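One contact in two related proteins. Structure 1 is like-Sm ribonucleoprotein core from Methanococcus vannielii, which probably binds RNA as a ring of seven Lsm subunits, and binds uridine monophosphate: PDB 5MKI (chain A, 2.05 Å), residues T20-D25 and V67-L72. Structure 2 is snrnp sm-like protein from Pyrococcus abyssi: PDB 1H64 (chain B, 1.90 Å), residues L18-K23 and V67-P72. Both blocks share one frame: the second was fitted to the first on N, CA, C and O of the twelve residues, RMSD 0.61 Å. Numbering follows each deposited sequence.

Structure 1 (5MKI); sequences TVYLKD and VLYVSL.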
loop_
_atom_site.group_PDB
_atom_site.type_symbol
_atom_site.label_atom_id
_atom_site.label_comp_id
_atom_site.label_asym_id
_atom_site.label_seq_id
_atom_site.Cartn_x
_atom_site.Cartn_y
_atom_site.Cartn_z
ATOM N N THR A 20 -14.032 -0.760 -20.709
ATOM C CA THR A 20 -12.591 -0.928 -20.830
ATOM C C THR A 20 -11.957 -0.544 -19.498
ATOM O O THR A 20 -12.085 0.604 -19.064
ATOM C CB THR A 20 -12.038 -0.061 -21.960
ATOM O OG1 THR A 20 -12.760 -0.360 -23.158
ATOM C CG2 THR A 20 -10.556 -0.326 -22.186
ATOM N N VAL A 21 -11.292 -1.501 -18.858
ATOM C CA VAL A 21 -10.603 -1.280 -17.584
ATOM C C VAL A 21 -9.118 -1.127 -17.872
ATOM O O VAL A 21 -8.456 -2.090 -18.269
ATOM C CB VAL A 21 -10.845 -2.424 -16.587
ATOM C CG1 VAL A 21 -10.143 -2.112 -15.229
ATOM C CG2 VAL A 21 -12.326 -2.663 -16.380
ATOM N N TYR A 22 -8.589 0.077 -17.659
ATOM C CA TYR A 22 -7.153 0.338 -17.746
ATOM C C TYR A 22 -6.464 0.013 -16.419
ATOM O O TYR A 22 -6.866 0.513 -15.365
ATOM C CB TYR A 22 -6.883 1.800 -18.098
ATOM C CG TYR A 22 -7.332 2.217 -19.484
ATOM C CD1 TYR A 22 -8.665 2.530 -19.743
ATOM C CD2 TYR A 22 -6.419 2.315 -20.530
ATOM C CE1 TYR A 22 -9.073 2.922 -21.009
ATOM C CE2 TYR A 22 -6.818 2.714 -21.800
ATOM C CZ TYR A 22 -8.145 3.013 -22.035
ATOM O OH TYR A 22 -8.546 3.406 -23.300
ATOM N N LEU A 23 -5.405 -0.786 -16.484
ATOM C CA LEU A 23 -4.674 -1.247 -15.317
ATOM C C LEU A 23 -3.366 -0.475 -15.164
ATOM O O LEU A 23 -2.842 0.105 -16.118
ATOM C CB LEU A 23 -4.400 -2.746 -15.425
ATOM C CG LEU A 23 -5.647 -3.630 -15.505
ATOM C CD1 LEU A 23 -5.254 -5.114 -15.426
ATOM C CD2 LEU A 23 -6.620 -3.262 -14.390
ATOM N N LYS A 24 -2.831 -0.494 -13.937
ATOM C CA LYS A 24 -1.646 0.302 -13.619
ATOM C C LYS A 24 -0.437 -0.094 -14.454
ATOM O O LYS A 24 0.445 0.736 -14.700
ATOM C CB LYS A 24 -1.310 0.171 -12.135
ATOM C CG LYS A 24 -2.274 0.872 -11.214
ATOM C CD LYS A 24 -1.968 0.523 -9.774
ATOM C CE LYS A 24 -2.711 1.441 -8.814
ATOM N NZ LYS A 24 -4.203 1.255 -8.904
ATOM N N ASP A 25 -0.373 -1.342 -14.898
ATOM C CA ASP A 25 0.798 -1.851 -15.598
ATOM C C ASP A 25 0.740 -1.630 -17.102
ATOM O O ASP A 25 1.642 -2.088 -17.814
ATOM C CB ASP A 25 0.975 -3.348 -15.304
ATOM C CG ASP A 25 -0.245 -4.181 -15.705
ATOM O OD1 ASP A 25 -1.117 -3.671 -16.443
ATOM O OD2 ASP A 25 -0.330 -5.355 -15.280
ATOM N N VAL A 67 -6.500 -1.009 -10.713
ATOM C CA VAL A 67 -7.208 -0.219 -11.725
ATOM C C VAL A 67 -6.650 1.196 -11.772
ATOM O O VAL A 67 -6.471 1.846 -10.735
ATOM C CB VAL A 67 -8.719 -0.200 -11.449
ATOM C CG1 VAL A 67 -9.425 0.808 -12.386
ATOM C CG2 VAL A 67 -9.307 -1.606 -11.638
ATOM N N LEU A 68 -6.373 1.671 -12.985
ATOM C CA LEU A 68 -5.987 3.052 -13.232
ATOM C C LEU A 68 -7.231 3.909 -13.455
ATOM O O LEU A 68 -7.500 4.834 -12.680
ATOM C CB LEU A 68 -5.040 3.112 -14.438
ATOM C CG LEU A 68 -4.090 4.297 -14.610
ATOM C CD1 LEU A 68 -3.109 4.372 -13.433
ATOM C CD2 LEU A 68 -3.341 4.167 -15.940
ATOM N N TYR A 69 -8.001 3.601 -14.505
ATOM C CA TYR A 69 -9.328 4.175 -14.723
ATOM C C TYR A 69 -10.141 3.224 -15.593
ATOM O O TYR A 69 -9.588 2.378 -16.298
ATOM C CB TYR A 69 -9.276 5.567 -15.373
ATOM C CG TYR A 69 -8.126 5.848 -16.330
ATOM C CD1 TYR A 69 -8.066 5.263 -17.601
ATOM C CD2 TYR A 69 -7.125 6.737 -15.980
ATOM C CE1 TYR A 69 -7.009 5.540 -18.468
ATOM C CE2 TYR A 69 -6.081 7.021 -16.834
ATOM C CZ TYR A 69 -6.021 6.432 -18.074
ATOM O OH TYR A 69 -4.956 6.742 -18.901
ATOM N N VAL A 70 -11.462 3.368 -15.520
ATOM C CA VAL A 70 -12.401 2.590 -16.322
ATOM C C VAL A 70 -13.088 3.537 -17.305
ATOM O O VAL A 70 -13.558 4.618 -16.914
ATOM C CB VAL A 70 -13.424 1.859 -15.430
ATOM C CG1 VAL A 70 -14.319 0.994 -16.259
ATOM C CG2 VAL A 70 -12.707 1.004 -14.366
ATOM N N SER A 71 -13.125 3.141 -18.585
ATOM C CA SER A 71 -13.796 3.907 -19.637
ATOM C C SER A 71 -15.202 3.354 -19.839
ATOM O O SER A 71 -15.373 2.170 -20.153
ATOM C CB SER A 71 -13.024 3.858 -20.956
ATOM O OG SER A 71 -13.630 4.730 -21.906
ATOM N N LEU A 72 -16.195 4.212 -19.651
ATOM C CA LEU A 72 -17.592 3.819 -19.630
ATOM C C LEU A 72 -18.346 4.361 -20.836
ATOM O O LEU A 72 -17.958 5.379 -21.405
ATOM C CB LEU A 72 -18.274 4.342 -18.380
ATOM C CG LEU A 72 -17.725 3.999 -17.017
ATOM C CD1 LEU A 72 -18.732 4.548 -16.066
ATOM C CD2 LEU A 72 -17.639 2.512 -16.886
ATOM O OXT LEU A 72 -19.378 3.817 -21.230
#
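Y22 and Y69 form the hydrogen-bonded pair where strands 18-23 and 67-71 run antiparallel in the Sm fold. Y22 CB rests 3.3 Å from Y69 O and 4.3 Å from L68 CB; Y69 CE1 stands over one face of the Y22 ring, 3.5 Å from Y22 CG; Y22 CD1 meets Y69 CD1; and Y22 CE1 reaches S71 CB at 4.1 Å. The flat rings, inclined at 57°, share one side of the sheet with T20 and S71. L68 and Y69 both face Y22, a classic beta bulge. On the other face, beta-branched V21 meets V70, and its CG1, anti to the backbone N (chi1 -178°), touches V67 CG2 at 3.7 Å. K24 NZ, 3.0 Å from V67 O, donates from above the carbonyl plane and also bonds D65 O. Y69-S71 extend the sheet into a second subunit.

What differs
Y22(A) is I20(B), and the CB atoms coincide. CG of Y22(A) and CG1 of I20(B) lie 0.5 Å apart after superposition, but CD2, CE1, CE2, CZ and OH of the tyrosine have no counterpart, nor has CG2 of the isoleucine. Only the tyrosine is long enough to touch S71: Y22(A) CE1 is 4.1 Å from S71(A) CB, whereas I20(B) CD1 stays 5.7 Å from S71(B) CB.

Across from it, Y69(A) is A69(B), which lacks everything beyond CB. The two side chains still touch, but in structure 2 only a methyl stands on the A69(B) side; I20(B) CD1 lies 2.4 Å apart from the place of Y69(A) CE1 after superposition.

At T20(A) against L18(B), OG1 of the threonine has no counterpart. CG2 of T20(A) and CG of L18(B) lie 1.1 Å apart after superposition, and CD2 of L18(B) is additional: it stands 2.3 Å apart from the place of Y22(A) CE1.

V70(A) against I70(B) adds a single carbon, CD1. CG2 of V70(A) falls on CG1 of I70(B), and CG1 of V70(A) near CG2 of I70(B); both residues suit a buried strand. D25(A) is matched by K23(B), too poorly ordered to compare, and at L72(A) against P72(B) neither side chain reaches the other segment.

V21(A), L23(A) and V67(A) keep their places with their counterparts, and the bonds from L68(A) N to Y22(A) O and from Y22(A) N to Y69(A) O recur.

In both structures the lysine nitrogen has D65 O of its own chain as a partner, but the hydrogen bond from K24(A) NZ to V67(A) O, 3.0 Å, has no match: K22(B) NZ and V67(B) O are 5.0 Å apart.

Structure 2 (1H64); sequences LVILKK and VLAISP.
I20 and A69 form a hydrogen-bonded antiparallel pair, with isoleucine supplying most of the side-chain bulk. From I20, CB rests 3.6 Å from A69 O and 4.6 Å from L68 CB; CG1 continues at 4.0 Å from A69 O; the CG2 branch, anti to the backbone N, meets L68 CD2 at 3.9 Å; and the tip, CD1, comes 4.4 Å from A69 CB. Small A69 leaves the contact on this face largely to I20, and L18 and S71 continue it. L68 and A69 both face I20, a classic beta bulge. On the other face, beta-branched V19 meets I70, and its CG1, anti to the backbone N (chi1 179°), touches V67 CG2 at 3.7 Å. K22 passes V67 O with its CE at 4.0 Å, while its NZ makes a weak bond to D65 O.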
loop_
_atom_site.group_PDB
_atom_site.type_symbol
_atom_site.label_atom_id
_atom_site.label_comp_id
_atom_site.label_asym_id
_atom_site.label_seq_id
_atom_site.Cartn_x
_atom_site.Cartn_y
_atom_site.Cartn_z
ATOM N N LEU B 18 -14.041 -0.256 -20.557
ATOM C CA LEU B 18 -12.605 -0.472 -20.652
ATOM C C LEU B 18 -12.037 -0.316 -19.225
ATOM O O LEU B 18 -12.289 0.700 -18.572
ATOM C CB LEU B 18 -11.995 0.594 -21.561
ATOM C CG LEU B 18 -10.476 0.646 -21.758
ATOM C CD1 LEU B 18 -9.976 -0.693 -22.279
ATOM C CD2 LEU B 18 -10.128 1.760 -22.744
ATOM N N VAL B 19 -11.316 -1.320 -18.732
ATOM C CA VAL B 19 -10.705 -1.218 -17.399
ATOM C C VAL B 19 -9.192 -1.158 -17.629
ATOM O O VAL B 19 -8.579 -2.152 -18.044
ATOM C CB VAL B 19 -11.060 -2.439 -16.507
ATOM C CG1 VAL B 19 -10.376 -2.311 -15.135
ATOM C CG2 VAL B 19 -12.590 -2.549 -16.337
ATOM N N ILE B 20 -8.609 0.011 -17.382
ATOM C CA ILE B 20 -7.181 0.245 -17.550
ATOM C C ILE B 20 -6.424 -0.068 -16.258
ATOM O O ILE B 20 -6.730 0.481 -15.189
ATOM C CB ILE B 20 -6.905 1.709 -17.938
ATOM C CG1 ILE B 20 -7.719 2.083 -19.179
ATOM C CG2 ILE B 20 -5.424 1.911 -18.214
ATOM C CD1 ILE B 20 -7.556 3.538 -19.599
ATOM N N LEU B 21 -5.442 -0.957 -16.357
ATOM C CA LEU B 21 -4.659 -1.336 -15.194
ATOM C C LEU B 21 -3.364 -0.530 -15.142
ATOM O O LEU B 21 -2.954 0.069 -16.131
ATOM C CB LEU B 21 -4.381 -2.842 -15.235
ATOM C CG LEU B 21 -5.688 -3.635 -15.388
ATOM C CD1 LEU B 21 -5.381 -5.038 -15.836
ATOM C CD2 LEU B 21 -6.477 -3.629 -14.071
ATOM N N LYS B 22 -2.735 -0.505 -13.972
ATOM C CA LYS B 22 -1.499 0.248 -13.774
ATOM C C LYS B 22 -0.316 -0.311 -14.569
ATOM O O LYS B 22 0.818 -0.257 -14.100
ATOM C CB LYS B 22 -1.145 0.264 -12.282
ATOM C CG LYS B 22 -2.332 0.564 -11.374
ATOM C CD LYS B 22 -1.927 0.639 -9.901
ATOM C CE LYS B 22 -3.132 0.903 -9.001
ATOM N NZ LYS B 22 -2.717 1.115 -7.576
ATOM N N LYS B 23 -0.564 -0.820 -15.774
ATOM C CA LYS B 23 0.513 -1.405 -16.576
ATOM C C LYS B 23 0.443 -1.209 -18.098
ATOM O O LYS B 23 1.256 -1.788 -18.827
ATOM C CB LYS B 23 0.589 -2.910 -16.291
ATOM C CG LYS B 23 0.753 -3.276 -14.819
ATOM C CD LYS B 23 2.188 -3.121 -14.350
ATOM C CE LYS B 23 3.093 -4.158 -14.999
ATOM N NZ LYS B 23 4.488 -4.089 -14.484
ATOM N N VAL B 67 -6.668 -1.028 -10.404
ATOM C CA VAL B 67 -7.214 -0.194 -11.472
ATOM C C VAL B 67 -6.744 1.250 -11.524
ATOM O O VAL B 67 -6.715 1.943 -10.502
ATOM C CB VAL B 67 -8.787 -0.209 -11.435
ATOM C CG1 VAL B 67 -9.351 0.680 -12.541
ATOM C CG2 VAL B 67 -9.316 -1.638 -11.648
ATOM N N LEU B 68 -6.352 1.694 -12.720
ATOM C CA LEU B 68 -5.934 3.078 -12.932
ATOM C C LEU B 68 -7.185 3.882 -13.306
ATOM O O LEU B 68 -7.453 4.959 -12.756
ATOM C CB LEU B 68 -4.923 3.175 -14.083
ATOM C CG LEU B 68 -4.553 4.599 -14.515
ATOM C CD1 LEU B 68 -3.722 5.261 -13.426
ATOM C CD2 LEU B 68 -3.762 4.577 -15.833
ATOM N N ALA B 69 -7.959 3.344 -14.242
ATOM C CA ALA B 69 -9.161 4.042 -14.687
ATOM C C ALA B 69 -10.146 3.106 -15.351
ATOM O O ALA B 69 -9.786 1.992 -15.747
ATOM C CB ALA B 69 -8.766 5.171 -15.642
ATOM N N ILE B 70 -11.397 3.562 -15.449
ATOM C CA ILE B 70 -12.457 2.795 -16.105
ATOM C C ILE B 70 -13.189 3.764 -17.018
ATOM O O ILE B 70 -13.523 4.888 -16.614
ATOM C CB ILE B 70 -13.484 2.210 -15.121
ATOM C CG1 ILE B 70 -12.798 1.241 -14.160
ATOM C CG2 ILE B 70 -14.590 1.510 -15.890
ATOM C CD1 ILE B 70 -13.696 0.703 -13.075
ATOM N N SER B 71 -13.431 3.327 -18.250
ATOM C CA SER B 71 -14.109 4.174 -19.224
ATOM C C SER B 71 -15.260 3.459 -19.914
ATOM O O SER B 71 -15.077 2.379 -20.487
ATOM C CB SER B 71 -13.129 4.644 -20.297
ATOM O OG SER B 71 -13.793 5.453 -21.262
ATOM N N PRO B 72 -16.469 4.037 -19.848
ATOM C CA PRO B 72 -17.594 3.383 -20.517
ATOM C C PRO B 72 -17.332 3.508 -22.022
ATOM O O PRO B 72 -16.861 4.542 -22.493
ATOM C CB PRO B 72 -18.800 4.201 -20.042
ATOM C CG PRO B 72 -18.232 5.554 -19.826
ATOM C CD PRO B 72 -16.913 5.250 -19.136
#